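Local coordinates for hypothetical protein (PDB 2OBN) that is of unknown function but pairs a Rossmann-like domain with a P-loop NTPase-like domain, so it probably binds a nucleotide, at residues Lys178-Arg183 with Val341-Val346; Leu248-Gln253 with Gly294-Val299. The protein carries 2 engineered substitutions. All coordinates share one frame; numbering follows the deposited sequence.

Contact 1. Residues Lys178-Arg183 with Val341-Val346; sequences KLRGWR and VLLDAV
The guanidinium of Arg180 meets Asp344 at its edge, with OD1 lying almost in its plane. The carboxylate is turned steeply against it, the two planes standing 77° apart. Two nitrogens grip one oxygen: Arg180 NH1 and NH2 each donate to Asp344 OD1 at 2.9 Å. Both bonds are bent, with N-H...O angles near 145°. NH2 comes in nearly along the C-O axis of OD1, while NH1 reaches it from above the carboxylate plane. The pair is a salt bridge, end-on but forked to a single atom. NH1 has a second charged partner in Asp340, just ahead of the 341-346 segment, which probably helps fix the rotation of the group.

Leu343 lies obliquely to both the guanidinium and the indole ring of Trp182. Its CD2 is 3.6 Å from Arg180 NH1 and 4.0 Å from Trp182 CZ3. One methyl therefore touches both side chains. The CA-CB bond of Leu343 points toward the 178-183 segment, and CG, anti to the backbone N (chi1 178°), carries CD2 to both.

Arg180 and Trp182 lie on either side of Gly181 in the turn that follows helix 166-179, which closes in a Schellman motif. Gly181, with positive phi, is its C-prime residue. Gly181 N bonds to Lys178 O at 3.2 Å, and Trp182 N to Ala177 O. This turn carries the chain toward strand 184-187 of the P-loop domain. Across the contact, helix 340-347 is the last helix of the chain. Leu343 of that helix also packs on Ala176 and Ala177, and Leu342 on Leu173, which continues the apolar contact along helix 166-179.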
ATOM      1  N   LYS B 178      19.786 -13.818  19.484  1.00 39.23           N
ATOM      2  CA  LYS B 178      19.583 -13.852  20.944  1.00 40.07           C
ATOM      3  C   LYS B 178      20.517 -14.868  21.606  1.00 37.91           C
ATOM      4  O   LYS B 178      21.094 -14.620  22.685  1.00 36.87           O
ATOM      5  CB  LYS B 178      18.126 -14.216  21.286  1.00 40.23           C
ATOM      6  CG  LYS B 178      17.829 -14.127  22.779  1.00 44.00           C
ATOM      7  CD  LYS B 178      16.398 -14.482  23.156  1.00 45.31           C
ATOM      8  CE  LYS B 178      16.246 -14.349  24.684  1.00 54.05           C
ATOM      9  NZ  LYS B 178      14.907 -14.740  25.219  1.00 55.35           N
ATOM     10  N   LEU B 179      20.641 -16.021  20.964  1.00 36.28           N
ATOM     11  CA  LEU B 179      21.471 -17.106  21.472  1.00 38.25           C
ATOM     12  C   LEU B 179      22.926 -16.678  21.564  1.00 37.81           C
ATOM     13  O   LEU B 179      23.653 -17.088  22.487  1.00 36.11           O
ATOM     14  CB  LEU B 179      21.336 -18.356  20.582  1.00 37.63           C
ATOM     15  CG  LEU B 179      22.029 -19.632  21.065  1.00 42.22           C
ATOM     16  CD1 LEU B 179      21.454 -20.159  22.367  1.00 42.42           C
ATOM     17  CD2 LEU B 179      21.905 -20.690  20.012  1.00 43.70           C
ATOM     18  N   ARG B 180      23.336 -15.837  20.619  1.00 37.48           N
ATOM     19  CA  ARG B 180      24.712 -15.371  20.559  1.00 37.73           C
ATOM     20  C   ARG B 180      25.010 -14.104  21.343  1.00 36.95           C
ATOM     21  O   ARG B 180      26.119 -13.584  21.253  1.00 35.08           O
ATOM     22  CB  ARG B 180      25.172 -15.311  19.104  1.00 38.61           C
ATOM     23  CG  ARG B 180      25.344 -16.735  18.569  1.00 41.53           C
ATOM     24  CD  ARG B 180      25.482 -16.783  17.096  1.00 47.50           C
ATOM     25  NE  ARG B 180      26.612 -16.012  16.600  1.00 51.94           N
ATOM     26  CZ  ARG B 180      26.893 -15.858  15.307  1.00 49.98           C
ATOM     27  NH1 ARG B 180      26.127 -16.430  14.377  1.00 51.90           N
ATOM     28  NH2 ARG B 180      27.943 -15.138  14.952  1.00 47.97           N
ATOM     29  N   GLY B 181      24.031 -13.620  22.110  1.00 37.05           N
ATOM     30  CA  GLY B 181      24.243 -12.500  23.017  1.00 36.71           C
ATOM     31  C   GLY B 181      23.857 -11.122  22.577  1.00 36.94           C
ATOM     32  O   GLY B 181      24.131 -10.157  23.288  1.00 37.62           O
ATOM     33  N   TRP B 182      23.248 -11.013  21.409  1.00 39.25           N
ATOM     34  CA  TRP B 182      22.773  -9.732  20.931  1.00 40.82           C
ATOM     35  C   TRP B 182      21.402  -9.412  21.523  1.00 39.91           C
ATOM     36  O   TRP B 182      20.596 -10.312  21.791  1.00 39.24           O
ATOM     37  CB  TRP B 182      22.663  -9.709  19.405  1.00 43.52           C
ATOM     38  CG  TRP B 182      23.946  -9.438  18.692  1.00 45.53           C
ATOM     39  CD1 TRP B 182      24.578  -8.245  18.602  1.00 48.49           C
ATOM     40  CD2 TRP B 182      24.721 -10.357  17.923  1.00 48.51           C
ATOM     41  NE1 TRP B 182      25.714  -8.357  17.846  1.00 49.65           N
ATOM     42  CE2 TRP B 182      25.826  -9.647  17.412  1.00 49.35           C
ATOM     43  CE3 TRP B 182      24.591 -11.705  17.612  1.00 47.90           C
ATOM     44  CZ2 TRP B 182      26.806 -10.248  16.616  1.00 48.60           C
ATOM     45  CZ3 TRP B 182      25.565 -12.300  16.815  1.00 49.45           C
ATOM     46  CH2 TRP B 182      26.655 -11.569  16.327  1.00 47.65           C
ATOM     47  N   ARG B 183      21.161  -8.127  21.757  1.00 38.60           N
ATOM     48  CA  ARG B 183      19.841  -7.663  22.160  1.00 37.97           C
ATOM     49  C   ARG B 183      19.048  -7.603  20.861  1.00 37.40           C
ATOM     50  O   ARG B 183      19.236  -6.685  20.070  1.00 36.49           O
ATOM     51  CB  ARG B 183      19.915  -6.297  22.814  1.00 37.64           C
ATOM     52  CG  ARG B 183      20.592  -6.325  24.182  1.00 41.81           C
ATOM     53  CD  ARG B 183      20.612  -4.936  24.784  1.00 44.82           C
ATOM     54  NE  ARG B 183      19.279  -4.365  24.620  1.00 48.85           N
ATOM     55  CZ  ARG B 183      18.254  -4.555  25.452  1.00 51.56           C
ATOM     56  NH1 ARG B 183      18.396  -5.254  26.574  1.00 55.79           N
ATOM     57  NH2 ARG B 183      17.076  -4.010  25.180  1.00 46.33           N
ATOM     58  N   VAL B 341      24.524 -19.307   9.479  1.00 42.64           N
ATOM     59  CA  VAL B 341      25.093 -18.975   8.168  1.00 42.85           C
ATOM     60  C   VAL B 341      24.571 -17.616   7.660  1.00 42.06           C
ATOM     61  O   VAL B 341      25.342 -16.829   7.127  1.00 43.20           O
ATOM     62  CB  VAL B 341      24.810 -20.118   7.154  1.00 43.87           C
ATOM     63  CG1 VAL B 341      25.039 -19.691   5.714  1.00 43.55           C
ATOM     64  CG2 VAL B 341      25.674 -21.344   7.503  1.00 46.06           C
ATOM     65  N   LEU B 342      23.284 -17.332   7.850  1.00 41.11           N
ATOM     66  CA  LEU B 342      22.714 -16.050   7.405  1.00 41.63           C
ATOM     67  C   LEU B 342      22.868 -14.921   8.438  1.00 40.57           C
ATOM     68  O   LEU B 342      22.935 -13.747   8.069  1.00 40.13           O
ATOM     69  CB  LEU B 342      21.259 -16.222   6.973  1.00 41.08           C
ATOM     70  CG  LEU B 342      21.031 -17.244   5.856  1.00 44.21           C
ATOM     71  CD1 LEU B 342      19.548 -17.319   5.504  1.00 46.47           C
ATOM     72  CD2 LEU B 342      21.862 -16.946   4.604  1.00 45.80           C
ATOM     73  N   LEU B 343      22.933 -15.268   9.726  1.00 41.36           N
ATOM     74  CA  LEU B 343      23.157 -14.258  10.760  1.00 39.55           C
ATOM     75  C   LEU B 343      24.555 -13.690  10.579  1.00 39.42           C
ATOM     76  O   LEU B 343      24.741 -12.479  10.661  1.00 40.50           O
ATOM     77  CB  LEU B 343      22.984 -14.817  12.168  1.00 39.29           C
ATOM     78  CG  LEU B 343      23.249 -13.788  13.287  1.00 39.39           C
ATOM     79  CD1 LEU B 343      22.341 -12.562  13.172  1.00 37.67           C
ATOM     80  CD2 LEU B 343      23.069 -14.456  14.640  1.00 44.30           C
ATOM     81  N   ASP B 344      25.533 -14.561  10.325  1.00 38.36           N
ATOM     82  CA  ASP B 344      26.897 -14.115  10.043  1.00 37.86           C
ATOM     83  C   ASP B 344      26.910 -13.178   8.833  1.00 38.84           C
ATOM     84  O   ASP B 344      27.593 -12.163   8.858  1.00 38.44           O
ATOM     85  CB  ASP B 344      27.821 -15.314   9.771  1.00 38.13           C
ATOM     86  CG  ASP B 344      28.067 -16.165  11.008  1.00 42.09           C
ATOM     87  OD1 ASP B 344      27.806 -15.676  12.116  1.00 41.68           O
ATOM     88  OD2 ASP B 344      28.550 -17.321  10.885  1.00 45.83           O
ATOM     89  N   ALA B 345      26.155 -13.519   7.778  1.00 39.04           N
ATOM     90  CA  ALA B 345      26.092 -12.686   6.571  1.00 39.28           C
ATOM     91  C   ALA B 345      25.527 -11.302   6.883  1.00 40.74           C
ATOM     92  O   ALA B 345      25.988 -10.298   6.334  1.00 40.31           O
ATOM     93  CB  ALA B 345      25.270 -13.371   5.491  1.00 39.71           C
ATOM     94  N   VAL B 346      24.514 -11.258   7.748  1.00 42.10           N
ATOM     95  CA  VAL B 346      23.943  -9.993   8.214  1.00 43.09           C
ATOM     96  C   VAL B 346      24.980  -9.191   9.017  1.00 44.75           C
ATOM     97  O   VAL B 346      25.170  -7.978   8.791  1.00 43.81           O
ATOM     98  CB  VAL B 346      22.721 -10.228   9.150  1.00 42.93           C
ATOM     99  CG1 VAL B 346      22.352  -8.956   9.930  1.00 43.44           C
ATOM    100  CG2 VAL B 346      21.529 -10.763   8.376  1.00 42.52           C
TER

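Contact 2. Residues Leu248-Gln253 with Gly294-Val299; sequences LIRGSQ and GAFGTV
Arg250 lays one face of its guanidinium over CE2 of Phe296, at a slant to the ring. Phe296 CE2 sits above the centre of the group, 3.4 Å from Arg250 CZ. The planes are 40° apart, so this is not a parallel stack. Arg250 NE is 3.5 Å from Phe296 CE2. Arg250 CD is 3.9 Å from Phe296 CZ. The arginine chain bends at chi2 (-80°), which brings its end nearer the 294-299 loop. The CA-CB bond of Phe296 points toward the 248-253 segment. Within its own loop, Ala295 CB lies over one face of the ring.

Gln253 is a looser neighbour, with OE1 4.3 Å from Phe296 CD1. Its amide folds back on the helix end. Gln253 NE2 donates to Arg250 O at 2.8 Å, in the carbonyl plane and on a lone pair. Gln253 itself has positive phi and is the first residue to leave helix 245-252.

The contact joins that helix to the loop between helix 279-291 and strand 301-307 of the P-loop domain. It also lies at the subunit interface. Phe296 packs on Leu238 of the second subunit. Arg250 NH2 bonds to Leu237 O of the second subunit, and NH1 to Val289 O of its own chain. With an alanine in place of Arg250, Phe296 CE2 would probably lose its flat cover, and both these carbonyls would lose this donor. NH1 and NH2 each bond a carbonyl oxygen and one flat face meets ring carbons, so the buried positive charge is probably stabilised by carbonyl dipoles, with dispersion likely to contribute.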
ATOM      1  N   LEU B 248       7.294  -1.782   3.733  1.00 38.38           N
ATOM      2  CA  LEU B 248       8.224  -2.439   4.676  1.00 38.76           C
ATOM      3  C   LEU B 248       9.641  -1.904   4.490  1.00 38.81           C
ATOM      4  O   LEU B 248      10.296  -1.516   5.453  1.00 39.61           O
ATOM      5  CB  LEU B 248       8.191  -3.956   4.519  1.00 38.88           C
ATOM      6  CG  LEU B 248       6.927  -4.594   5.096  1.00 37.48           C
ATOM      7  CD1 LEU B 248       6.806  -6.056   4.689  1.00 40.20           C
ATOM      8  CD2 LEU B 248       6.885  -4.464   6.597  1.00 39.34           C
ATOM      9  N   ILE B 249      10.082  -1.854   3.237  1.00 40.22           N
ATOM     10  CA  ILE B 249      11.400  -1.330   2.882  1.00 40.33           C
ATOM     11  C   ILE B 249      11.535   0.178   3.194  1.00 39.43           C
ATOM     12  O   ILE B 249      12.520   0.617   3.767  1.00 38.94           O
ATOM     13  CB  ILE B 249      11.697  -1.581   1.386  1.00 39.02           C
ATOM     14  CG1 ILE B 249      11.910  -3.070   1.146  1.00 40.03           C
ATOM     15  CG2 ILE B 249      12.932  -0.804   0.935  1.00 39.89           C
ATOM     16  CD1 ILE B 249      12.109  -3.474  -0.329  1.00 38.88           C
ATOM     17  N   ARG B 250      10.546   0.962   2.794  1.00 39.79           N
ATOM     18  CA  ARG B 250      10.595   2.405   2.990  1.00 39.08           C
ATOM     19  C   ARG B 250      10.463   2.765   4.462  1.00 38.67           C
ATOM     20  O   ARG B 250      11.216   3.603   4.984  1.00 40.92           O
ATOM     21  CB  ARG B 250       9.496   3.078   2.165  1.00 38.32           C
ATOM     22  CG  ARG B 250       9.680   2.948   0.659  1.00 39.05           C
ATOM     23  CD  ARG B 250      10.700   3.962   0.117  1.00 42.99           C
ATOM     24  NE  ARG B 250      10.906   3.797  -1.322  1.00 40.32           N
ATOM     25  CZ  ARG B 250      11.733   2.914  -1.870  1.00 41.24           C
ATOM     26  NH1 ARG B 250      12.504   2.129  -1.117  1.00 42.88           N
ATOM     27  NH2 ARG B 250      11.811   2.839  -3.192  1.00 39.79           N
ATOM     28  N   GLY B 251       9.506   2.150   5.142  1.00 38.45           N
ATOM     29  CA  GLY B 251       9.309   2.440   6.562  1.00 38.47           C
ATOM     30  C   GLY B 251      10.459   2.015   7.465  1.00 38.31           C
ATOM     31  O   GLY B 251      10.828   2.749   8.364  1.00 38.49           O
ATOM     32  N   SER B 252      11.048   0.847   7.196  1.00 38.82           N
ATOM     33  CA  SER B 252      12.101   0.302   8.049  1.00 37.62           C
ATOM     34  C   SER B 252      13.497   0.741   7.677  1.00 38.17           C
ATOM     35  O   SER B 252      14.390   0.591   8.496  1.00 39.79           O
ATOM     36  CB  SER B 252      12.052  -1.226   8.058  1.00 38.14           C
ATOM     37  OG  SER B 252      12.364  -1.779   6.790  1.00 39.01           O
ATOM     38  N   GLN B 253      13.701   1.264   6.464  1.00 39.00           N
ATOM     39  CA  GLN B 253      15.033   1.709   6.014  1.00 39.76           C
ATOM     40  C   GLN B 253      16.047   0.605   6.334  1.00 40.06           C
ATOM     41  O   GLN B 253      17.029   0.828   7.034  1.00 39.13           O
ATOM     42  CB  GLN B 253      15.405   3.027   6.703  1.00 38.85           C
ATOM     43  CG  GLN B 253      14.467   4.181   6.374  1.00 41.31           C
ATOM     44  CD  GLN B 253      14.697   4.762   4.975  1.00 43.59           C
ATOM     45  OE1 GLN B 253      15.715   5.410   4.725  1.00 42.27           O
ATOM     46  NE2 GLN B 253      13.730   4.581   4.086  1.00 38.08           N
ATOM     47  N   GLY B 294      19.448   5.112  -6.022  1.00 39.81           N
ATOM     48  CA  GLY B 294      20.398   6.065  -5.429  1.00 39.91           C
ATOM     49  C   GLY B 294      19.817   7.037  -4.411  1.00 40.83           C
ATOM     50  O   GLY B 294      20.561   7.808  -3.804  1.00 44.00           O
ATOM     51  N   ALA B 295      18.499   7.040  -4.231  1.00 40.62           N
ATOM     52  CA  ALA B 295      17.857   7.966  -3.297  1.00 39.89           C
ATOM     53  C   ALA B 295      18.156   7.562  -1.852  1.00 40.84           C
ATOM     54  O   ALA B 295      18.320   8.406  -0.966  1.00 40.97           O
ATOM     55  CB  ALA B 295      16.360   8.004  -3.548  1.00 39.74           C
ATOM     56  N   PHE B 296      18.241   6.259  -1.631  1.00 40.91           N
ATOM     57  CA  PHE B 296      18.511   5.719  -0.324  1.00 41.84           C
ATOM     58  C   PHE B 296      19.877   5.079  -0.404  1.00 43.69           C
ATOM     59  O   PHE B 296      20.452   4.976  -1.480  1.00 46.23           O
ATOM     60  CB  PHE B 296      17.401   4.737   0.043  1.00 40.38           C
ATOM     61  CG  PHE B 296      16.041   5.298  -0.224  1.00 39.92           C
ATOM     62  CD1 PHE B 296      15.566   6.355   0.529  1.00 40.92           C
ATOM     63  CD2 PHE B 296      15.261   4.824  -1.267  1.00 40.48           C
ATOM     64  CE1 PHE B 296      14.344   6.920   0.264  1.00 39.74           C
ATOM     65  CE2 PHE B 296      14.034   5.388  -1.534  1.00 40.69           C
ATOM     66  CZ  PHE B 296      13.574   6.435  -0.760  1.00 41.49           C
ATOM     67  N   GLY B 297      20.419   4.684   0.732  1.00 45.28           N
ATOM     68  CA  GLY B 297      21.720   4.034   0.733  1.00 46.75           C
ATOM     69  C   GLY B 297      21.622   2.647   0.119  1.00 47.36           C
ATOM     70  O   GLY B 297      20.526   2.081  -0.022  1.00 47.53           O
ATOM     71  N   THR B 298      22.771   2.101  -0.258  1.00 46.67           N
ATOM     72  CA  THR B 298      22.816   0.770  -0.811  1.00 46.27           C
ATOM     73  C   THR B 298      22.358  -0.199   0.277  1.00 44.11           C
ATOM     74  O   THR B 298      22.810  -0.093   1.411  1.00 43.81           O
ATOM     75  CB  THR B 298      24.239   0.434  -1.269  1.00 47.96           C
ATOM     76  OG1 THR B 298      24.665   1.407  -2.229  1.00 51.21           O
ATOM     77  CG2 THR B 298      24.296  -0.949  -1.916  1.00 52.36           C
ATOM     78  N   VAL B 299      21.410  -1.075  -0.049  1.00 41.81           N
ATOM     79  CA  VAL B 299      20.930  -2.092   0.872  1.00 41.58           C
ATOM     80  C   VAL B 299      21.119  -3.445   0.174  1.00 40.71           C
ATOM     81  O   VAL B 299      20.471  -3.712  -0.819  1.00 40.64           O
ATOM     82  CB  VAL B 299      19.457  -1.913   1.212  1.00 42.20           C
ATOM     83  CG1 VAL B 299      19.033  -2.941   2.257  1.00 42.95           C
ATOM     84  CG2 VAL B 299      19.201  -0.508   1.717  1.00 41.73           C
TER

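How the contacts relate
From the N terminus, the chain first builds the Rossmann-like sheet, then builds a second parallel sheet, in the P-loop domain, beginning with strand 153-159. Contact 1 begins at the end of helix 166-179 and closes only when helix 340-347 returns near the C terminus. Contact 2 opens and closes within that long excursion, from helix 245-252 to the loop before strand 301-307. The two are thus nested and do not cross. Their centres are 22 Å apart and their nearest atoms about 10 Å, so they do not touch. Contact 1 ties the turn after helix 166-179 to helix 340-347 within one subunit, whereas contact 2 ties a helix to a loop where the second subunit packs.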